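Local coordinates for P protein (Mumps virus, PDB 3BBZ), which binds the viral nucleocapsid through this small helical domain of the phosphoprotein, probably to dock the viral polymerase on its template, at residues F24-R27 with L28-S32. The protein carries 1 engineered substitution. Residues are numbered along the deposited sequence; the frame is centred on the assembly and turned at random.
Sequences FEQR and LAKAS
Lys30 curls back toward the helix through bends at chi2 (55°), chi3 and chi4, and Gln26 bends at chi2 (-99°). The two side chains then run side by side and point the same way. The ammonium group of Lys30 meets two carbonyl oxygens of one residue, the backbone O and the side-chain OE1 of Gln26. Lys30 NZ gives a hydrogen bond to the backbone Gln26 O at 2.6 Å, with NZ 18° off the plane of that carbonyl. A second goes from Lys30 NZ to Gln26 OE1 at 2.9 Å. Lys30 CE packs beside the same amide oxygen. The two bonds from NZ should restrict how the exposed amide and the lysine chain can turn. This is the C-terminal end of helix 18-29, the second of the three helices of this domain. The last regular turn is carried by Leu28 N to Phe24 O at 2.7 Å and Ala29 N to Glu25 O at 2.9 Å. Lys30 is the first residue to leave helical geometry. Its N-H makes a weak bond to Gln26 O and a hydrogen bond to Arg27 O. Lys30 N is 3.3 Å from Arg27 O and well above the plane of that carbonyl. Gln26 O thus accepts from both the backbone and the side chain of Lys30. The positive charge there probably also interacts favourably with the negative end of the helix dipole. The methyl of Ala31 rests on the backbone Arg27 O, with CB 3.7 Å away. On the inner side of the helix, Leu28 is buried against Ile7 and Ile11 of helix 3-14 and Leu37 of helix 34-47. The extended Arg27 chain reaches a salt bridge with Asp43 of helix 34-47.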
loop_
_atom_site.group_PDB
_atom_site.type_symbol
_atom_site.label_atom_id
_atom_site.label_comp_id
_atom_site.label_asym_id
_atom_site.label_seq_id
_atom_site.Cartn_x
_atom_site.Cartn_y
_atom_site.Cartn_z
ATOM N N PHE A 24 1.296 4.220 -4.399
ATOM C CA PHE A 24 1.007 2.977 -3.663
ATOM C C PHE A 24 -0.259 2.293 -4.190
ATOM O O PHE A 24 -0.317 1.054 -4.332
ATOM C CB PHE A 24 0.842 3.257 -2.166
ATOM C CG PHE A 24 2.101 3.088 -1.360
ATOM C CD1 PHE A 24 2.516 4.082 -0.462
ATOM C CD2 PHE A 24 2.869 1.956 -1.475
ATOM C CE1 PHE A 24 3.706 3.924 0.320
ATOM C CE2 PHE A 24 4.067 1.797 -0.724
ATOM C CZ PHE A 24 4.462 2.778 0.181
ATOM N N GLU A 25 -1.259 3.105 -4.534
ATOM C CA GLU A 25 -2.537 2.577 -5.027
ATOM C C GLU A 25 -2.357 2.037 -6.450
ATOM O O GLU A 25 -2.961 1.027 -6.817
ATOM C CB GLU A 25 -3.595 3.675 -5.028
ATOM C CG GLU A 25 -4.173 4.055 -3.660
ATOM C CD GLU A 25 -5.093 5.296 -3.730
ATOM O OE1 GLU A 25 -5.243 5.897 -4.844
ATOM O OE2 GLU A 25 -5.701 5.639 -2.674
ATOM N N GLN A 26 -1.524 2.703 -7.261
ATOM C CA GLN A 26 -1.137 2.136 -8.556
ATOM C C GLN A 26 -0.404 0.826 -8.347
ATOM O O GLN A 26 -0.696 -0.121 -9.016
ATOM C CB GLN A 26 -0.275 3.109 -9.361
ATOM C CG GLN A 26 -1.059 4.288 -9.983
ATOM C CD GLN A 26 -1.405 4.075 -11.464
ATOM O OE1 GLN A 26 -1.308 2.961 -11.961
ATOM N NE2 GLN A 26 -1.830 5.154 -12.159
ATOM N N ARG A 27 0.560 0.794 -7.420
ATOM C CA ARG A 27 1.264 -0.439 -7.039
ATOM C C ARG A 27 0.321 -1.560 -6.587
ATOM O O ARG A 27 0.410 -2.700 -7.040
ATOM C CB ARG A 27 2.306 -0.118 -5.955
ATOM C CG ARG A 27 3.433 -1.132 -5.828
ATOM C CD ARG A 27 4.655 -0.591 -5.052
ATOM N NE ARG A 27 5.473 -1.718 -4.567
ATOM C CZ ARG A 27 6.207 -1.708 -3.443
ATOM N NH1 ARG A 27 6.262 -0.633 -2.665
ATOM N NH2 ARG A 27 6.907 -2.788 -3.094
ATOM N N LEU A 28 -0.618 -1.228 -5.702
ATOM C CA LEU A 28 -1.519 -2.209 -5.173
ATOM C C LEU A 28 -2.463 -2.754 -6.239
ATOM O O LEU A 28 -2.706 -3.964 -6.279
ATOM C CB LEU A 28 -2.310 -1.635 -4.007
ATOM C CG LEU A 28 -3.280 -2.545 -3.241
ATOM C CD1 LEU A 28 -2.572 -3.757 -2.654
ATOM C CD2 LEU A 28 -4.020 -1.744 -2.141
ATOM N N ALA A 29 -2.949 -1.876 -7.112
ATOM C CA ALA A 29 -3.890 -2.276 -8.158
ATOM C C ALA A 29 -3.270 -3.298 -9.145
ATOM O O ALA A 29 -3.992 -4.088 -9.754
ATOM C CB ALA A 29 -4.406 -1.061 -8.894
ATOM N N LYS A 30 -1.938 -3.279 -9.272
ATOM C CA LYS A 30 -1.205 -4.054 -10.265
ATOM C C LYS A 30 -0.530 -5.268 -9.691
ATOM O O LYS A 30 0.296 -5.831 -10.393
ATOM C CB LYS A 30 -0.083 -3.202 -10.860
ATOM C CG LYS A 30 -0.242 -2.701 -12.283
ATOM C CD LYS A 30 -1.541 -1.903 -12.521
ATOM C CE LYS A 30 -1.331 -0.411 -12.503
ATOM N NZ LYS A 30 -1.914 0.204 -11.271
ATOM N N ALA A 31 -0.781 -5.600 -8.417
ATOM C CA ALA A 31 -0.192 -6.764 -7.741
ATOM C C ALA A 31 -1.310 -7.648 -7.188
ATOM O O ALA A 31 -2.375 -7.166 -6.811
ATOM C CB ALA A 31 0.747 -6.347 -6.580
ATOM N N SER A 32 -1.066 -8.940 -7.110
ATOM C CA SER A 32 -2.081 -9.798 -6.572
ATOM C C SER A 32 -1.542 -10.975 -5.769
ATOM O O SER A 32 -2.315 -11.623 -5.053
ATOM C CB SER A 32 -2.965 -10.310 -7.705
ATOM O OG SER A 32 -2.183 -11.024 -8.663
#